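Local coordinates for protein acyl-CoA dehydrogenase (Bacillus subtilis, PDB 5LNX) that is an FAD-dependent acyl-CoA dehydrogenase that oxidises saturated acyl-CoA thioesters to 2,3-dehydroacyl-CoA, passing the electrons to an acceptor, at residues 21-25 with 39-43; 83-88 with 155-159. All coordinates share one frame. Residue numbers count along the deposited sequence, not the author numbering.

Contact 1 (21-25 with 39-43)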
ATOM      1  N   GLU D  21      -2.873 -12.765  35.527  1.00 42.36           N
ATOM      2  CA  GLU D  21      -3.581 -11.624  36.170  1.00 36.04           C
ATOM      3  C   GLU D  21      -4.179 -10.594  35.175  1.00 32.53           C
ATOM      4  O   GLU D  21      -5.320 -10.139  35.338  1.00 33.22           O
ATOM      5  CB  GLU D  21      -2.661 -10.930  37.171  1.00 34.68           C
ATOM      6  CG  GLU D  21      -1.877 -11.875  38.095  1.00 33.82           C
ATOM      7  CD  GLU D  21      -2.662 -12.426  39.287  1.00 34.40           C
ATOM      8  OE1 GLU D  21      -2.073 -12.982  40.275  1.00 39.04           O
ATOM      9  OE2 GLU D  21      -3.885 -12.326  39.234  1.00 28.58           O
ATOM     10  N   ILE D  22      -3.434 -10.262  34.125  1.00 30.34           N
ATOM     11  CA  ILE D  22      -3.861  -9.210  33.176  1.00 25.34           C
ATOM     12  C   ILE D  22      -4.955  -9.683  32.235  1.00 25.05           C
ATOM     13  O   ILE D  22      -5.859  -8.914  31.868  1.00 26.58           O
ATOM     14  CB  ILE D  22      -2.674  -8.669  32.358  1.00 26.16           C
ATOM     15  CG1 ILE D  22      -1.607  -8.100  33.303  1.00 26.31           C
ATOM     16  CG2 ILE D  22      -3.140  -7.597  31.363  1.00 26.35           C
ATOM     17  CD1 ILE D  22      -0.430  -7.484  32.586  1.00 26.85           C
ATOM     18  N   ALA D  23      -4.881 -10.951  31.840  1.00 22.79           N
ATOM     19  CA  ALA D  23      -5.902 -11.562  30.957  1.00 21.01           C
ATOM     20  C   ALA D  23      -7.358 -11.497  31.474  1.00 19.40           C
ATOM     21  O   ALA D  23      -8.239 -11.005  30.763  1.00 21.80           O
ATOM     22  CB  ALA D  23      -5.515 -13.002  30.596  1.00 21.36           C
ATOM     23  N   PRO D  24      -7.640 -12.041  32.673  1.00 17.47           N
ATOM     24  CA  PRO D  24      -9.010 -11.866  33.200  1.00 17.47           C
ATOM     25  C   PRO D  24      -9.395 -10.390  33.347  1.00 21.28           C
ATOM     26  O   PRO D  24     -10.495 -10.002  32.936  1.00 28.10           O
ATOM     27  CB  PRO D  24      -8.980 -12.580  34.570  1.00 15.98           C
ATOM     28  CG  PRO D  24      -7.524 -12.805  34.895  1.00 16.23           C
ATOM     29  CD  PRO D  24      -6.787 -12.843  33.581  1.00 16.68           C
ATOM     30  N   ALA D  25      -8.525  -9.580  33.949  1.00 22.15           N
ATOM     31  CA  ALA D  25      -8.795  -8.121  34.113  1.00 23.56           C
ATOM     32  C   ALA D  25      -9.147  -7.428  32.812  1.00 23.92           C
ATOM     33  O   ALA D  25     -10.073  -6.632  32.748  1.00 22.38           O
ATOM     34  CB  ALA D  25      -7.612  -7.431  34.724  1.00 25.32           C
ATOM     35  N   LEU D  39      -5.986  -4.471  39.577  1.00 28.95           N
ATOM     36  CA  LEU D  39      -4.845  -4.972  38.814  1.00 29.07           C
ATOM     37  C   LEU D  39      -3.628  -4.119  39.015  1.00 27.81           C
ATOM     38  O   LEU D  39      -2.530  -4.616  39.282  1.00 25.68           O
ATOM     39  CB  LEU D  39      -5.186  -4.974  37.318  1.00 34.03           C
ATOM     40  CG  LEU D  39      -4.118  -5.520  36.361  1.00 31.23           C
ATOM     41  CD1 LEU D  39      -3.707  -6.935  36.746  1.00 32.09           C
ATOM     42  CD2 LEU D  39      -4.571  -5.498  34.912  1.00 29.83           C
ATOM     43  N   ILE D  40      -3.830  -2.809  38.857  1.00 29.52           N
ATOM     44  CA  ILE D  40      -2.770  -1.817  39.056  1.00 25.68           C
ATOM     45  C   ILE D  40      -2.108  -2.074  40.389  1.00 27.34           C
ATOM     46  O   ILE D  40      -0.894  -2.249  40.467  1.00 29.95           O
ATOM     47  CB  ILE D  40      -3.320  -0.379  39.014  1.00 27.93           C
ATOM     48  CG1 ILE D  40      -3.862  -0.010  37.612  1.00 26.87           C
ATOM     49  CG2 ILE D  40      -2.249   0.627  39.442  1.00 28.35           C
ATOM     50  CD1 ILE D  40      -2.948  -0.321  36.449  1.00 26.85           C
ATOM     51  N   LYS D  41      -2.918  -2.080  41.440  1.00 32.33           N
ATOM     52  CA  LYS D  41      -2.435  -2.354  42.808  1.00 38.60           C
ATOM     53  C   LYS D  41      -1.519  -3.572  42.825  1.00 42.58           C
ATOM     54  O   LYS D  41      -0.356  -3.488  43.228  1.00 41.10           O
ATOM     55  CB  LYS D  41      -3.622  -2.585  43.732  1.00 38.73           C
ATOM     56  CG  LYS D  41      -3.301  -2.909  45.187  1.00 44.63           C
ATOM     57  CD  LYS D  41      -4.401  -2.468  46.144  1.00 48.97           C
ATOM     58  CE  LYS D  41      -4.629  -0.966  46.054  1.00 55.32           C
ATOM     59  NZ  LYS D  41      -5.434  -0.422  47.180  1.00 60.31           N
ATOM     60  N   LYS D  42      -2.053  -4.679  42.313  1.00 47.65           N
ATOM     61  CA  LYS D  42      -1.329  -5.953  42.205  1.00 49.95           C
ATOM     62  C   LYS D  42      -0.006  -5.812  41.435  1.00 49.86           C
ATOM     63  O   LYS D  42       1.060  -6.177  41.949  1.00 59.50           O
ATOM     64  CB  LYS D  42      -2.234  -6.988  41.541  1.00 52.86           C
ATOM     65  CG  LYS D  42      -1.821  -8.430  41.729  1.00 59.46           C
ATOM     66  CD  LYS D  42      -2.788  -9.353  40.998  1.00 65.19           C
ATOM     67  CE  LYS D  42      -4.091  -9.556  41.759  1.00 62.66           C
ATOM     68  NZ  LYS D  42      -3.964 -10.630  42.779  1.00 66.97           N
ATOM     69  N   MET D  43      -0.074  -5.237  40.231  1.00 46.27           N
ATOM     70  CA  MET D  43       1.140  -4.921  39.425  1.00 40.76           C
ATOM     71  C   MET D  43       2.158  -4.149  40.248  1.00 36.47           C
ATOM     72  O   MET D  43       3.368  -4.330  40.097  1.00 38.88           O
ATOM     73  CB  MET D  43       0.798  -4.065  38.202  1.00 38.85           C
ATOM     74  CG  MET D  43       0.009  -4.759  37.114  1.00 37.48           C
ATOM     75  SD  MET D  43      -0.442  -3.616  35.790  1.00 34.46           S
ATOM     76  CE  MET D  43       1.138  -3.442  34.950  1.00 37.32           C
TER

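Contact 2 (83-88 with 155-159). With FAD (flavin-adenine dinucleotide), chain S.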
ATOM      1  N   VAL D  83      -0.578   1.021  27.861  1.00 31.96           N
ATOM      2  CA  VAL D  83      -0.433   2.467  27.833  1.00 33.15           C
ATOM      3  C   VAL D  83      -0.490   3.087  29.215  1.00 36.03           C
ATOM      4  O   VAL D  83       0.180   4.087  29.457  1.00 32.99           O
ATOM      5  CB  VAL D  83      -1.455   3.170  26.936  1.00 30.85           C
ATOM      6  CG1 VAL D  83      -2.868   3.002  27.454  1.00 30.01           C
ATOM      7  CG2 VAL D  83      -1.109   4.661  26.809  1.00 29.33           C
ATOM      8  N   ILE D  84      -1.368   2.556  30.068  1.00 38.77           N
ATOM      9  CA  ILE D  84      -1.497   3.046  31.449  1.00 36.52           C
ATOM     10  C   ILE D  84      -0.157   2.919  32.126  1.00 35.61           C
ATOM     11  O   ILE D  84       0.317   3.841  32.782  1.00 40.94           O
ATOM     12  CB  ILE D  84      -2.526   2.243  32.269  1.00 35.50           C
ATOM     13  CG1 ILE D  84      -3.952   2.594  31.844  1.00 34.33           C
ATOM     14  CG2 ILE D  84      -2.351   2.521  33.754  1.00 33.88           C
ATOM     15  CD1 ILE D  84      -4.992   1.617  32.346  1.00 39.75           C
ATOM     16  N   LEU D  85       0.445   1.757  31.981  1.00 35.87           N
ATOM     17  CA  LEU D  85       1.791   1.551  32.503  1.00 41.14           C
ATOM     18  C   LEU D  85       2.805   2.491  31.841  1.00 37.64           C
ATOM     19  O   LEU D  85       3.676   3.061  32.503  1.00 41.98           O
ATOM     20  CB  LEU D  85       2.245   0.104  32.302  1.00 40.43           C
ATOM     21  CG  LEU D  85       3.645  -0.211  32.843  1.00 41.55           C
ATOM     22  CD1 LEU D  85       3.822   0.279  34.266  1.00 39.62           C
ATOM     23  CD2 LEU D  85       3.926  -1.705  32.772  1.00 46.26           C
ATOM     24  N   SER D  86       2.692   2.613  30.531  1.00 32.61           N
ATOM     25  CA  SER D  86       3.679   3.340  29.725  1.00 34.59           C
ATOM     26  C   SER D  86       3.713   4.832  30.088  1.00 30.67           C
ATOM     27  O   SER D  86       4.777   5.443  30.185  1.00 26.70           O
ATOM     28  CB  SER D  86       3.373   3.177  28.222  1.00 36.02           C
ATOM     29  OG  SER D  86       4.485   3.546  27.425  1.00 38.68           O
ATOM     30  N   VAL D  87       2.523   5.413  30.188  1.00 27.16           N
ATOM     31  CA  VAL D  87       2.374   6.806  30.559  1.00 27.94           C
ATOM     32  C   VAL D  87       2.900   6.988  31.978  1.00 28.32           C
ATOM     33  O   VAL D  87       3.733   7.863  32.238  1.00 31.54           O
ATOM     34  CB  VAL D  87       0.905   7.271  30.450  1.00 25.44           C
ATOM     35  CG1 VAL D  87       0.678   8.548  31.237  1.00 25.32           C
ATOM     36  CG2 VAL D  87       0.536   7.494  28.986  1.00 24.16           C
ATOM     37  N   HIS D  88       2.406   6.151  32.882  1.00 28.08           N
ATOM     38  CA  HIS D  88       2.741   6.240  34.316  1.00 27.11           C
ATOM     39  C   HIS D  88       4.222   6.465  34.496  1.00 26.10           C
ATOM     40  O   HIS D  88       4.650   7.380  35.202  1.00 25.92           O
ATOM     41  CB  HIS D  88       2.283   4.968  35.054  1.00 27.27           C
ATOM     42  CG  HIS D  88       2.934   4.748  36.384  1.00 27.80           C
ATOM     43  ND1 HIS D  88       2.353   5.135  37.567  1.00 29.81           N
ATOM     44  CD2 HIS D  88       4.084   4.113  36.724  1.00 30.19           C
ATOM     45  CE1 HIS D  88       3.139   4.804  38.579  1.00 31.96           C
ATOM     46  NE2 HIS D  88       4.193   4.172  38.094  1.00 32.55           N
ATOM     47  N   ILE D 155      -6.498  13.222  28.532  1.00 19.55           N
ATOM     48  CA  ILE D 155      -5.419  12.907  29.496  1.00 21.55           C
ATOM     49  C   ILE D 155      -5.504  11.476  30.012  1.00 25.26           C
ATOM     50  O   ILE D 155      -6.410  11.107  30.767  1.00 25.56           O
ATOM     51  CB  ILE D 155      -5.401  13.873  30.694  1.00 21.65           C
ATOM     52  CG1 ILE D 155      -5.280  15.329  30.219  1.00 22.28           C
ATOM     53  CG2 ILE D 155      -4.254  13.539  31.625  1.00 20.35           C
ATOM     54  CD1 ILE D 155      -4.101  15.583  29.309  1.00 23.29           C
ATOM     55  N   THR D 156      -4.556  10.658  29.579  1.00 32.03           N
ATOM     56  CA  THR D 156      -4.544   9.250  29.970  1.00 34.04           C
ATOM     57  C   THR D 156      -4.390   9.243  31.478  1.00 37.98           C
ATOM     58  O   THR D 156      -3.816  10.171  32.041  1.00 43.73           O
ATOM     59  CB  THR D 156      -3.370   8.469  29.334  1.00 33.25           C
ATOM     60  OG1 THR D 156      -3.464   8.514  27.905  1.00 30.69           O
ATOM     61  CG2 THR D 156      -3.380   7.021  29.779  1.00 34.14           C
ATOM     62  N   ASN D 157      -4.925   8.204  32.109  1.00 41.02           N
ATOM     63  CA  ASN D 157      -4.831   8.008  33.566  1.00 43.74           C
ATOM     64  C   ASN D 157      -5.598   9.081  34.370  1.00 42.82           C
ATOM     65  O   ASN D 157      -5.402   9.266  35.575  1.00 36.75           O
ATOM     66  CB  ASN D 157      -3.363   7.854  33.999  1.00 45.60           C
ATOM     67  CG  ASN D 157      -2.778   6.494  33.602  1.00 43.09           C
ATOM     68  OD1 ASN D 157      -3.449   5.673  32.973  1.00 39.87           O
ATOM     69  ND2 ASN D 157      -1.504   6.280  33.920  1.00 44.73           N
ATOM     70  N   GLY D 158      -6.561   9.692  33.685  1.00 44.43           N
ATOM     71  CA  GLY D 158      -7.339  10.802  34.219  1.00 45.87           C
ATOM     72  C   GLY D 158      -8.381  10.404  35.247  1.00 44.60           C
ATOM     73  O   GLY D 158      -9.340   9.708  34.940  1.00 35.00           O
ATOM     74  N   GLY D 159      -8.176  10.850  36.483  1.00 50.04           N
ATOM     75  CA  GLY D 159      -9.102  10.563  37.587  1.00 44.38           C
ATOM     76  C   GLY D 159      -8.633   9.397  38.440  1.00 38.64           C
ATOM     77  O   GLY D 159      -9.091   9.214  39.575  1.00 36.90           O
TER
HETATM   78  PA  FAD S 402      -4.103  17.649  15.703  1.00 23.70           P
HETATM   79  O1A FAD S 402      -2.697  17.584  16.276  1.00 21.20           O
HETATM   80  O2A FAD S 402      -4.841  18.924  15.455  1.00 24.11           O
HETATM   81  O5B FAD S 402      -3.977  16.905  14.281  1.00 23.76           O
HETATM   82  C5B FAD S 402      -5.064  16.565  13.433  1.00 22.85           C
HETATM   83  C4B FAD S 402      -4.451  15.799  12.262  1.00 20.47           C
HETATM   84  O4B FAD S 402      -3.702  16.738  11.529  1.00 19.65           O
HETATM   85  C3B FAD S 402      -3.497  14.703  12.708  1.00 19.26           C
HETATM   86  O3B FAD S 402      -3.520  13.592  11.803  1.00 18.05           O
HETATM   87  C2B FAD S 402      -2.137  15.336  12.632  1.00 18.83           C
HETATM   88  O2B FAD S 402      -1.184  14.413  12.134  1.00 16.52           O
HETATM   89  C1B FAD S 402      -2.338  16.385  11.585  1.00 19.49           C
HETATM   90  N9A FAD S 402      -1.531  17.590  11.711  1.00 20.07           N
HETATM   91  C8A FAD S 402      -1.792  18.717  12.411  1.00 21.10           C
HETATM   92  N7A FAD S 402      -0.814  19.645  12.173  1.00 21.71           N
HETATM   93  C5A FAD S 402       0.080  19.084  11.318  1.00 21.00           C
HETATM   94  C6A FAD S 402       1.316  19.459  10.625  1.00 21.76           C
HETATM   95  N6A FAD S 402       1.886  20.660  10.803  1.00 24.15           N
HETATM   96  N1A FAD S 402       1.872  18.568   9.776  1.00 22.26           N
HETATM   97  C2A FAD S 402       1.367  17.351   9.520  1.00 19.46           C
HETATM   98  N3A FAD S 402       0.246  16.943  10.120  1.00 19.74           N
HETATM   99  C4A FAD S 402      -0.425  17.742  10.991  1.00 20.60           C
HETATM  100  N1  FAD S 402      -2.193  14.112  25.542  1.00 23.31           N
HETATM  101  C2  FAD S 402      -1.399  14.285  26.625  1.00 24.04           C
HETATM  102  O2  FAD S 402      -0.887  15.400  26.788  1.00 21.94           O
HETATM  103  N3  FAD S 402      -1.129  13.312  27.522  1.00 26.15           N
HETATM  104  C4  FAD S 402      -1.650  12.084  27.406  1.00 26.86           C
HETATM  105  O4  FAD S 402      -1.402  11.183  28.245  1.00 29.24           O
HETATM  106  C4X FAD S 402      -2.543  11.826  26.260  1.00 26.08           C
HETATM  107  N5  FAD S 402      -3.106  10.611  26.085  1.00 28.69           N
HETATM  108  C5X FAD S 402      -3.942  10.383  25.046  1.00 25.87           C
HETATM  109  C6  FAD S 402      -4.546   9.155  24.973  1.00 26.07           C
HETATM  110  C7  FAD S 402      -5.377   8.833  23.929  1.00 25.20           C
HETATM  111  C7M FAD S 402      -5.884   7.413  23.899  1.00 24.31           C
HETATM  112  C8  FAD S 402      -5.673   9.868  22.901  1.00 24.49           C
HETATM  113  C8M FAD S 402      -6.575   9.616  21.723  1.00 26.11           C
HETATM  114  C9  FAD S 402      -5.100  11.112  22.999  1.00 23.59           C
HETATM  115  C9A FAD S 402      -4.239  11.434  24.040  1.00 23.53           C
HETATM  116  N10 FAD S 402      -3.671  12.739  24.205  1.00 21.40           N
HETATM  117  C10 FAD S 402      -2.797  12.938  25.302  1.00 23.54           C
HETATM  118  C1' FAD S 402      -3.869  13.803  23.210  1.00 17.21           C
HETATM  119  C2' FAD S 402      -2.998  13.489  21.971  1.00 15.39           C
HETATM  120  O2' FAD S 402      -1.580  13.530  22.214  1.00 14.28           O
HETATM  121  C3' FAD S 402      -3.372  14.399  20.809  1.00 14.32           C
HETATM  122  O3' FAD S 402      -4.581  13.904  20.235  1.00 11.87           O
HETATM  123  C4' FAD S 402      -2.251  14.483  19.783  1.00 14.90           C
HETATM  124  O4' FAD S 402      -1.132  15.175  20.365  1.00 14.83           O
HETATM  125  C5' FAD S 402      -2.695  15.165  18.464  1.00 17.01           C
HETATM  126  O5' FAD S 402      -3.334  16.437  18.583  1.00 17.39           O
HETATM  127  P   FAD S 402      -4.899  16.701  18.200  1.00 20.48           P
HETATM  128  O1P FAD S 402      -5.273  18.157  18.413  1.00 20.76           O
HETATM  129  O2P FAD S 402      -5.743  15.649  18.867  1.00 20.30           O
HETATM  130  O3P FAD S 402      -5.039  16.669  16.590  1.00 22.48           O

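Contact 1 (21-25 with 39-43)
Leu39 pushes its branched end across onto one face of helix 9-32, overlapping Ala25, Ile22 and the backbone of Glu21. Its CD2 lies 3.6 Å from Ala25 CB, while its CD1 lies 4.2 Å from Ile22 CG1 and 3.9 Å from the carbonyl O of Glu21. Leucine suits this place because its fork reaches across the gap between two helices whose local axes come no nearer than 10.9 Å. Alanine suits the facing position because its lone methyl lets the leucine fork come close; Ala25 and Leu39 also have the nearest CA atoms, 6.9 Å apart. Ile22 leans sideways, filling the side of the contact that faces the interior, where both it and Leu39 also touch Phe17 from an earlier turn of helix 9-32.

Toward solvent the chemistry changes. Glu21 and Lys42 reach across from the two helices and meet near their ends, Glu21 CD lying 3.5 Å from Lys42 CD. Long, flexible side chains of opposite charge suit this more exposed side of the pair. Their charged ends make a long salt bridge, with Glu21 OE1 3.9 Å from Lys42 NZ. One turn on, Pro24 has no backbone NH to give to the preceding turn, and the helix kinks there.

With N-to-C directions 172° apart, the segments form an antiparallel pair, the two arms of a helical hairpin joined by a short link, a piece of the all-helical N-terminal domain of the acyl-CoA dehydrogenase fold.

Contact 2 (83-88 with 155-159)
Residues 155-158 form a type II beta turn where strand 145-156 of the middle beta-domain ends, and the turn packs against helix 79-90 of the N-terminal helical domain, right beside the flavin. Ile155 is still strand, its backbone paired with Thr208. Thr156 follows and faces two ways. Its methyl CG2 rests on the helix, 4.0 Å from Val87 CG2 and 4.4 Å from Val83 CG2, whereas its hydroxyl OG1 donates a hydrogen bond of 2.8 Å to FAD N5; its amide N adds a weak one of 3.5 Å to FAD O4. Threonine fits because one small beta-branched side chain supplies both a methyl for the valines and a hydroxyl for the flavin. N5 is the flavin atom that accepts hydride from the substrate in this family, so the turn lies at the redox centre.

Asn157 occupies the third turn position, where phi is positive (66°), a conformation that asparagine tolerates better than most residues. Its ND2 donates to Ile84 O at 3.2 Å and also to Gly119 O. Ile84 O already accepts the helical bond from His88 N at 3.1 Å, so this carbonyl takes two donors, and Ile84 CG1 packs 3.3 Å from Asn157 OD1. Gly158 comes next, where a beta carbon would collide with Ile155 O. At Gly159, phi of 98° would jam a beta carbon against the carbonyl O of Gly158; hydrogen alone fits, and the Gly159 amide N bonds to Tyr164 OH.

In the fold
Contact 1 closes before contact 2 opens along the chain, and their centres lie about 15 Å apart. The first joins helices 9-32 and 37-45 inside the N-terminal helical domain, about 17 Å from the chain centre; the second, about 7 Å from it, joins helix 79-90 of that domain to strand 145-156 of the middle beta-domain. Helix 37-45 packs directly on helix 79-90, with Met43 CE 3.9 Å from Leu85 CD2 and Ile40 CD1 4.0 Å from Ile84 CG2. Helix 79-90 thus lies between helix 37-45, packed on it through apolar side chains, and the turn that hydrogen-bonds the flavin, which it meets by both apolar and polar contacts.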